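Local coordinates for probable WRKY transcription factor 52 (Arabidopsis thaliana, PDB 4C6S), which acts as a W-box-binding transcription factor and, paired with RPS4, as a disease resistance receptor for bacterial effectors, this chain being its TIR domain, at residues 18-23 with 96-101; 72-77 with 108-113. All blocks are in the same frame, centred on the assembly; numbering follows the deposited sequence.

Contact 1 of 2, residues 18-23 with 96-101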
ATOM      1  N   TYR A  18       4.870  -0.022  -7.425  1.00 20.55           N
ATOM      2  CA  TYR A  18       5.619   0.545  -6.298  1.00 20.76           C
ATOM      3  C   TYR A  18       4.711   0.887  -5.121  1.00 20.08           C
ATOM      4  O   TYR A  18       5.175   1.418  -4.103  1.00 25.94           O
ATOM      5  CB  TYR A  18       6.395   1.778  -6.745  1.00 23.53           C
ATOM      6  CG  TYR A  18       7.495   1.455  -7.721  1.00 32.11           C
ATOM      7  CD1 TYR A  18       8.630   0.786  -7.300  1.00 35.94           C
ATOM      8  CD2 TYR A  18       7.377   1.779  -9.069  1.00 35.99           C
ATOM      9  CE1 TYR A  18       9.644   0.469  -8.187  1.00 41.57           C
ATOM     10  CE2 TYR A  18       8.392   1.469  -9.968  1.00 39.88           C
ATOM     11  CZ  TYR A  18       9.518   0.812  -9.516  1.00 41.61           C
ATOM     12  OH  TYR A  18      10.533   0.495 -10.391  1.00 46.58           O
ATOM     13  N   SER A  19       3.424   0.602  -5.274  1.00 19.07           N
ATOM     14  CA  SER A  19       2.467   0.837  -4.203  1.00 18.79           C
ATOM     15  C   SER A  19       1.962  -0.504  -3.690  1.00 20.93           C
ATOM     16  O   SER A  19       2.709  -1.209  -3.037  1.00 20.49           O
ATOM     17  CB  SER A  19       1.350   1.790  -4.652  1.00 24.59           C
ATOM     18  OG  SER A  19       0.715   1.290  -5.815  1.00 22.09           O
ATOM     19  N   PHE A  20       0.728  -0.887  -4.005  1.00 20.04           N
ATOM     20  CA  PHE A  20       0.149  -2.145  -3.506  1.00 21.16           C
ATOM     21  C   PHE A  20       1.045  -3.380  -3.659  1.00 22.87           C
ATOM     22  O   PHE A  20       1.213  -4.154  -2.715  1.00 19.86           O
ATOM     23  CB  PHE A  20      -1.189  -2.416  -4.215  1.00 20.11           C
ATOM     24  CG  PHE A  20      -1.823  -3.721  -3.830  1.00 19.00           C
ATOM     25  CD1 PHE A  20      -2.463  -3.865  -2.595  1.00 19.03           C
ATOM     26  CD2 PHE A  20      -1.789  -4.804  -4.698  1.00 19.33           C
ATOM     27  CE1 PHE A  20      -3.073  -5.084  -2.251  1.00 18.05           C
ATOM     28  CE2 PHE A  20      -2.391  -6.030  -4.362  1.00 26.29           C
ATOM     29  CZ  PHE A  20      -3.026  -6.162  -3.126  1.00 22.87           C
ATOM     30  N   VAL A  21       1.606  -3.579  -4.846  1.00 18.69           N
ATOM     31  CA  VAL A  21       2.407  -4.775  -5.099  1.00 18.21           C
ATOM     32  C   VAL A  21       3.653  -4.819  -4.215  1.00 19.75           C
ATOM     33  O   VAL A  21       4.113  -5.898  -3.813  1.00 20.50           O
ATOM     34  CB  VAL A  21       2.753  -4.882  -6.592  1.00 21.98           C
ATOM     35  CG1 VAL A  21       3.824  -5.938  -6.857  1.00 23.22           C
ATOM     36  CG2 VAL A  21       1.462  -5.195  -7.398  1.00 23.40           C
ATOM     37  N   SER A  22       4.197  -3.650  -3.882  1.00 17.20           N
ATOM     38  CA  SER A  22       5.426  -3.648  -3.081  1.00 19.74           C
ATOM     39  C   SER A  22       5.093  -4.175  -1.678  1.00 17.61           C
ATOM     40  O   SER A  22       5.907  -4.855  -1.047  1.00 20.31           O
ATOM     41  CB  SER A  22       6.078  -2.261  -3.027  1.00 23.00           C
ATOM     42  OG  SER A  22       5.376  -1.372  -2.177  1.00 20.84           O
ATOM     43  N   HIS A  23       3.891  -3.880  -1.203  1.00 17.04           N
ATOM     44  CA  HIS A  23       3.482  -4.373   0.108  1.00 19.24           C
ATOM     45  C   HIS A  23       3.229  -5.863   0.048  1.00 22.10           C
ATOM     46  O   HIS A  23       3.540  -6.584   1.000  1.00 18.00           O
ATOM     47  CB  HIS A  23       2.229  -3.651   0.616  1.00 17.87           C
ATOM     48  CG  HIS A  23       2.398  -2.173   0.724  1.00 19.49           C
ATOM     49  ND1 HIS A  23       3.187  -1.577   1.681  1.00 18.98           N
ATOM     50  CD2 HIS A  23       1.871  -1.160  -0.013  1.00 19.73           C
ATOM     51  CE1 HIS A  23       3.139  -0.262   1.536  1.00 18.20           C
ATOM     52  NE2 HIS A  23       2.334   0.010   0.516  1.00 16.85           N
ATOM     53  N   VAL A  96      -5.858 -11.440  -8.547  1.00 19.45           N
ATOM     54  CA  VAL A  96      -6.259 -10.398  -7.607  1.00 20.21           C
ATOM     55  C   VAL A  96      -6.875  -9.260  -8.394  1.00 18.82           C
ATOM     56  O   VAL A  96      -6.204  -8.649  -9.244  1.00 23.85           O
ATOM     57  CB  VAL A  96      -5.044  -9.861  -6.821  1.00 19.80           C
ATOM     58  CG1 VAL A  96      -5.478  -8.789  -5.824  1.00 21.29           C
ATOM     59  CG2 VAL A  96      -4.319 -11.007  -6.076  1.00 22.29           C
ATOM     60  N   LEU A  97      -8.157  -8.983  -8.132  1.00 18.58           N
ATOM     61  CA  LEU A  97      -8.839  -7.881  -8.804  1.00 19.02           C
ATOM     62  C   LEU A  97      -8.634  -6.660  -7.931  1.00 24.68           C
ATOM     63  O   LEU A  97      -9.325  -6.490  -6.922  1.00 23.22           O
ATOM     64  CB  LEU A  97     -10.332  -8.164  -8.978  1.00 23.45           C
ATOM     65  CG  LEU A  97     -10.656  -9.393  -9.808  1.00 23.71           C
ATOM     66  CD1 LEU A  97     -12.174  -9.587  -9.935  1.00 29.26           C
ATOM     67  CD2 LEU A  97     -10.054  -9.232 -11.198  1.00 27.73           C
ATOM     68  N   TYR A  98      -7.668  -5.824  -8.303  1.00 20.66           N
ATOM     69  CA  TYR A  98      -7.277  -4.710  -7.447  1.00 22.86           C
ATOM     70  C   TYR A  98      -7.746  -3.375  -8.014  1.00 21.21           C
ATOM     71  O   TYR A  98      -7.511  -3.069  -9.188  1.00 25.99           O
ATOM     72  CB  TYR A  98      -5.753  -4.681  -7.237  1.00 20.42           C
ATOM     73  CG  TYR A  98      -5.365  -3.537  -6.334  1.00 20.13           C
ATOM     74  CD1 TYR A  98      -5.599  -3.608  -4.964  1.00 17.79           C
ATOM     75  CD2 TYR A  98      -4.829  -2.367  -6.846  1.00 22.56           C
ATOM     76  CE1 TYR A  98      -5.297  -2.538  -4.127  1.00 19.74           C
ATOM     77  CE2 TYR A  98      -4.517  -1.302  -6.018  1.00 24.10           C
ATOM     78  CZ  TYR A  98      -4.745  -1.402  -4.659  1.00 23.48           C
ATOM     79  OH  TYR A  98      -4.447  -0.348  -3.844  1.00 24.37           O
ATOM     80  N   GLY A  99      -8.402  -2.562  -7.188  1.00 22.15           N
ATOM     81  CA  GLY A  99      -8.778  -1.229  -7.619  1.00 23.61           C
ATOM     82  C   GLY A  99      -9.897  -0.674  -6.765  1.00 27.47           C
ATOM     83  O   GLY A  99     -10.635  -1.447  -6.149  1.00 26.14           O
ATOM     84  N   ASP A 100     -10.031   0.649  -6.741  1.00 28.55           N
ATOM     85  CA  ASP A 100     -11.033   1.312  -5.899  1.00 31.76           C
ATOM     86  C   ASP A 100     -12.375   1.512  -6.592  1.00 32.94           C
ATOM     87  O   ASP A 100     -13.275   2.147  -6.040  1.00 33.83           O
ATOM     88  CB  ASP A 100     -10.522   2.670  -5.388  1.00 36.60           C
ATOM     89  CG  ASP A 100     -10.233   3.662  -6.506  1.00 41.96           C
ATOM     90  OD1 ASP A 100     -10.524   3.375  -7.685  1.00 39.74           O
ATOM     91  OD2 ASP A 100      -9.721   4.760  -6.197  1.00 50.52           O
ATOM     92  N   SER A 101     -12.493   0.992  -7.804  1.00 28.81           N
ATOM     93  CA  SER A 101     -13.700   1.166  -8.601  1.00 33.11           C
ATOM     94  C   SER A 101     -13.790   0.008  -9.580  1.00 31.73           C
ATOM     95  O   SER A 101     -13.773   0.202 -10.802  1.00 30.93           O
ATOM     96  CB  SER A 101     -13.648   2.503  -9.331  1.00 40.49           C
ATOM     97  OG  SER A 101     -14.935   2.896  -9.770  1.00 54.84           O
TER
HETATM   98  O   HOH W   1      -2.178   0.963  -4.499  1.00 28.33           O

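Contact 2 of 2, residues 72-77 with 108-113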
ATOM      1  N   GLU A  72      -9.741  -4.713 -22.789  1.00 36.20           N
ATOM      2  CA  GLU A  72      -8.615  -3.897 -23.246  1.00 40.72           C
ATOM      3  C   GLU A  72      -7.334  -4.240 -22.499  1.00 37.64           C
ATOM      4  O   GLU A  72      -6.279  -3.658 -22.760  1.00 43.32           O
ATOM      5  CB  GLU A  72      -8.898  -2.415 -23.031  1.00 45.72           C
ATOM      6  CG  GLU A  72     -10.157  -1.896 -23.668  1.00 59.89           C
ATOM      7  CD  GLU A  72     -10.285  -0.403 -23.491  1.00 72.41           C
ATOM      8  OE1 GLU A  72     -10.751   0.033 -22.415  1.00 74.73           O
ATOM      9  OE2 GLU A  72      -9.901   0.335 -24.424  1.00 79.67           O
ATOM     10  N   VAL A  73      -7.434  -5.171 -21.560  1.00 33.13           N
ATOM     11  CA  VAL A  73      -6.311  -5.502 -20.688  1.00 27.99           C
ATOM     12  C   VAL A  73      -5.804  -6.928 -20.884  1.00 29.08           C
ATOM     13  O   VAL A  73      -4.596  -7.151 -20.990  1.00 28.37           O
ATOM     14  CB  VAL A  73      -6.694  -5.314 -19.204  1.00 30.28           C
ATOM     15  CG1 VAL A  73      -5.616  -5.878 -18.292  1.00 33.47           C
ATOM     16  CG2 VAL A  73      -6.938  -3.841 -18.912  1.00 31.81           C
ATOM     17  N   TRP A  74      -6.714  -7.897 -20.918  1.00 29.01           N
ATOM     18  CA  TRP A  74      -6.285  -9.292 -20.821  1.00 27.94           C
ATOM     19  C   TRP A  74      -5.374  -9.735 -21.965  1.00 32.17           C
ATOM     20  O   TRP A  74      -4.197 -10.026 -21.749  1.00 31.89           O
ATOM     21  CB  TRP A  74      -7.465 -10.274 -20.709  1.00 28.52           C
ATOM     22  CG  TRP A  74      -6.917 -11.667 -20.575  1.00 31.38           C
ATOM     23  CD1 TRP A  74      -6.662 -12.567 -21.586  1.00 33.28           C
ATOM     24  CD2 TRP A  74      -6.468 -12.288 -19.368  1.00 28.94           C
ATOM     25  NE1 TRP A  74      -6.108 -13.716 -21.065  1.00 30.90           N
ATOM     26  CE2 TRP A  74      -5.975 -13.569 -19.708  1.00 32.93           C
ATOM     27  CE3 TRP A  74      -6.449 -11.891 -18.029  1.00 30.77           C
ATOM     28  CZ2 TRP A  74      -5.471 -14.454 -18.749  1.00 30.55           C
ATOM     29  CZ3 TRP A  74      -5.958 -12.768 -17.085  1.00 28.34           C
ATOM     30  CH2 TRP A  74      -5.472 -14.033 -17.448  1.00 31.99           C
ATOM     31  N   LEU A  75      -5.925  -9.810 -23.172  1.00 29.14           N
ATOM     32  CA  LEU A  75      -5.154 -10.291 -24.320  1.00 35.35           C
ATOM     33  C   LEU A  75      -3.901  -9.448 -24.521  1.00 37.52           C
ATOM     34  O   LEU A  75      -2.837  -9.954 -24.900  1.00 35.81           O
ATOM     35  CB  LEU A  75      -6.004 -10.255 -25.590  1.00 38.32           C
ATOM     36  CG  LEU A  75      -7.149 -11.266 -25.703  1.00 37.85           C
ATOM     37  CD1 LEU A  75      -7.952 -11.015 -26.965  1.00 37.01           C
ATOM     38  CD2 LEU A  75      -6.605 -12.673 -25.703  1.00 37.57           C
ATOM     39  N   ASP A  76      -4.035  -8.154 -24.251  1.00 32.01           N
ATOM     40  CA  ASP A  76      -2.961  -7.206 -24.492  1.00 36.93           C
ATOM     41  C   ASP A  76      -1.787  -7.384 -23.525  1.00 38.68           C
ATOM     42  O   ASP A  76      -0.627  -7.256 -23.923  1.00 38.58           O
ATOM     43  CB  ASP A  76      -3.502  -5.781 -24.393  1.00 45.46           C
ATOM     44  CG  ASP A  76      -2.465  -4.741 -24.743  1.00 63.52           C
ATOM     45  OD1 ASP A  76      -1.662  -4.986 -25.671  1.00 68.01           O
ATOM     46  OD2 ASP A  76      -2.451  -3.679 -24.085  1.00 71.58           O
ATOM     47  N   LYS A  77      -2.087  -7.687 -22.263  1.00 33.11           N
ATOM     48  CA  LYS A  77      -1.069  -7.621 -21.217  1.00 34.74           C
ATOM     49  C   LYS A  77      -0.904  -8.878 -20.378  1.00 33.31           C
ATOM     50  O   LYS A  77       0.193  -9.156 -19.903  1.00 34.20           O
ATOM     51  CB  LYS A  77      -1.367  -6.459 -20.265  1.00 38.16           C
ATOM     52  CG  LYS A  77      -1.179  -5.079 -20.854  1.00 43.24           C
ATOM     53  CD  LYS A  77      -1.342  -4.010 -19.786  1.00 46.72           C
ATOM     54  CE  LYS A  77      -1.336  -2.611 -20.390  1.00 48.87           C
ATOM     55  NZ  LYS A  77      -1.318  -1.562 -19.319  1.00 47.49           N
ATOM     56  N   LEU A 108     -15.004 -10.852 -13.337  1.00 23.57           N
ATOM     57  CA  LEU A 108     -15.332 -12.220 -12.920  1.00 22.33           C
ATOM     58  C   LEU A 108     -15.672 -13.072 -14.150  1.00 24.48           C
ATOM     59  O   LEU A 108     -15.275 -14.244 -14.240  1.00 27.80           O
ATOM     60  CB  LEU A 108     -16.479 -12.224 -11.911  1.00 25.49           C
ATOM     61  CG  LEU A 108     -16.093 -11.615 -10.564  1.00 27.72           C
ATOM     62  CD1 LEU A 108     -17.274 -11.661  -9.611  1.00 31.53           C
ATOM     63  CD2 LEU A 108     -14.911 -12.357  -9.980  1.00 25.43           C
ATOM     64  N   SER A 109     -16.373 -12.466 -15.104  1.00 26.39           N
ATOM     65  CA  SER A 109     -16.696 -13.132 -16.368  1.00 24.77           C
ATOM     66  C   SER A 109     -15.411 -13.468 -17.113  1.00 25.74           C
ATOM     67  O   SER A 109     -15.220 -14.596 -17.591  1.00 29.47           O
ATOM     68  CB  SER A 109     -17.579 -12.232 -17.230  1.00 28.20           C
ATOM     69  OG  SER A 109     -17.851 -12.846 -18.481  1.00 29.00           O
ATOM     70  N   GLU A 110     -14.533 -12.478 -17.212  1.00 25.40           N
ATOM     71  CA  GLU A 110     -13.256 -12.651 -17.887  1.00 26.75           C
ATOM     72  C   GLU A 110     -12.473 -13.803 -17.268  1.00 28.72           C
ATOM     73  O   GLU A 110     -12.020 -14.703 -17.980  1.00 27.43           O
ATOM     74  CB  GLU A 110     -12.444 -11.357 -17.826  1.00 24.39           C
ATOM     75  CG  GLU A 110     -11.071 -11.438 -18.518  1.00 25.58           C
ATOM     76  CD  GLU A 110     -11.148 -11.391 -20.036  1.00 34.01           C
ATOM     77  OE1 GLU A 110     -12.134 -10.851 -20.586  1.00 33.46           O
ATOM     78  OE2 GLU A 110     -10.201 -11.882 -20.688  1.00 34.47           O
ATOM     79  N   LEU A 111     -12.331 -13.796 -15.944  1.00 25.82           N
ATOM     80  CA  LEU A 111     -11.518 -14.828 -15.297  1.00 26.41           C
ATOM     81  C   LEU A 111     -12.115 -16.227 -15.476  1.00 30.01           C
ATOM     82  O   LEU A 111     -11.385 -17.187 -15.720  1.00 32.38           O
ATOM     83  CB  LEU A 111     -11.283 -14.510 -13.821  1.00 27.32           C
ATOM     84  CG  LEU A 111     -10.474 -13.238 -13.588  1.00 27.59           C
ATOM     85  CD1 LEU A 111     -10.347 -12.966 -12.093  1.00 28.89           C
ATOM     86  CD2 LEU A 111      -9.097 -13.316 -14.237  1.00 30.43           C
ATOM     87  N   ASP A 112     -13.438 -16.333 -15.364  1.00 30.98           N
ATOM     88  CA  ASP A 112     -14.117 -17.603 -15.608  1.00 32.38           C
ATOM     89  C   ASP A 112     -13.838 -18.119 -17.018  1.00 34.46           C
ATOM     90  O   ASP A 112     -13.587 -19.315 -17.216  1.00 35.03           O
ATOM     91  CB  ASP A 112     -15.623 -17.463 -15.393  1.00 37.65           C
ATOM     92  CG  ASP A 112     -16.382 -18.706 -15.803  1.00 47.07           C
ATOM     93  OD1 ASP A 112     -16.452 -19.656 -14.999  1.00 50.35           O
ATOM     94  OD2 ASP A 112     -16.896 -18.737 -16.938  1.00 50.28           O
ATOM     95  N   PHE A 113     -13.869 -17.217 -17.994  1.00 27.91           N
ATOM     96  CA  PHE A 113     -13.591 -17.579 -19.388  1.00 28.69           C
ATOM     97  C   PHE A 113     -12.156 -18.088 -19.548  1.00 33.69           C
ATOM     98  O   PHE A 113     -11.891 -18.958 -20.386  1.00 34.09           O
ATOM     99  CB  PHE A 113     -13.843 -16.365 -20.293  1.00 27.28           C
ATOM    100  CG  PHE A 113     -13.639 -16.629 -21.767  1.00 27.53           C
ATOM    101  CD1 PHE A 113     -14.549 -17.394 -22.483  1.00 28.32           C
ATOM    102  CD2 PHE A 113     -12.564 -16.064 -22.438  1.00 27.75           C
ATOM    103  CE1 PHE A 113     -14.380 -17.620 -23.855  1.00 27.87           C
ATOM    104  CE2 PHE A 113     -12.381 -16.284 -23.807  1.00 31.97           C
ATOM    105  CZ  PHE A 113     -13.290 -17.061 -24.509  1.00 29.52           C
TER

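Contact 1 of 2, residues 18-23 with 96-101
Tyr98 OH is gripped by two partners: a water that donates to it at 2.7 Å, and the Asp128 carboxylate. The same water accepts a weak bond from Phe20 N, so it links the first turn of helix 20-30 to the end of strand 92-98. Next to the water, the two rings form an offset stack, with centroids of Phe20 and Tyr98 4.1 Å apart and planes inclined by 17°. The side chains run past each other in opposite directions: Tyr98 CD1 lies 3.7 Å above the centre of the Phe20 ring, while Phe20 CG sits over the rim of the tyrosine. The closest approach is Phe20 CD1 to Tyr98 CE1, 3.5 Å. With CG anti to the backbone N (chi1 177°), the Phe20 ring is laid along Tyr98, and Phe20 CB makes a CH-pi contact 4.1 Å from the Tyr98 centroid, 24° off the ring normal. This is one flank of the parallel sheet of a flavodoxin-like TIR domain, where helices 20-30 and 128-143 pack together; Leu131, Val132 and Ile135 also touch Phe20. Val96, two residues back along the strand, adds CG1 at 4.4 Å from Phe20 CE2. In the same first turn, Ser22 OG donates to Ser19 O (2.8 Å), on a lone pair in the carbonyl plane, and bonds Ser129 N of the second subunit, while His23 stacks on His23 of that subunit.

Contact 2 of 2, residues 72-77 with 108-113
Trp74 sets CB and the CG corner of its indole against the carboxylate of Glu110: Glu110 OE2 is 3.2 Å from Trp74 CB and 3.3 Å from Trp74 CG. In the TIR fold this joins helix 74-82 to helix 104-113, two helices that flank strand 92-98 in the chain and lie on the same face of the parallel sheet. The nearest backbone pair is Trp74 and Glu110, whose CA atoms are 8.3 Å apart, so side chains bridge the gap without any hydrogen bond between the two segments. Oxygen OE2 arrives obliquely, and the carboxylate is turned 40° from the indole plane. Its approach depends on a bend in the glutamate chain: CG extends anti to N, then chi2 of 76° folds CD back toward the tryptophan. The charge of that oxygen is met by Arg114, just past the end of the segment, whose NH2 forms a salt bridge with OE2; Arg114 also touches Trp74, so the ion pair borders the ring. Farther along the indole the character changes to apolar, where Trp74 CZ3 meets Leu111 CD2 at 4.3 Å, again obliquely. Both side chains also reach the sheet, Trp74 touching Met62 and Leu111 touching Leu64, Ser95 and Leu97, which makes them part of the layer between the helices and the strands. Trp74 stands at the start of its helix, in a turn wider than the usual alpha type. There Lys77 N donates to two carbonyls, reaching Val73 O at 2.9 Å and Trp74 O at 3.2 Å.

Overall arrangement
From the N terminus, the chain leaves strand 8-12, enters helix 20-30 at residues 18-23, passes strand 59-65 and reaches 72-77 before either loop has closed. Contact 1 closes first, when strand 92-98 brings residues 96-101 back to 18-23 across 72 intervening residues. Contact 2 follows at 108-113, tying helix 74-82 to helix 104-113 after 30 residues between its segments, so the two loops cross. Strand 92-98 borders both: Val96 and Tyr98 face helix 20-30 on one side of the sheet, whereas Leu97 faces helix 104-113 on the other. There Leu97 CD2 meets Leu111 CD1 at 3.9 Å, joining contacts whose centres lie about 17 Å apart.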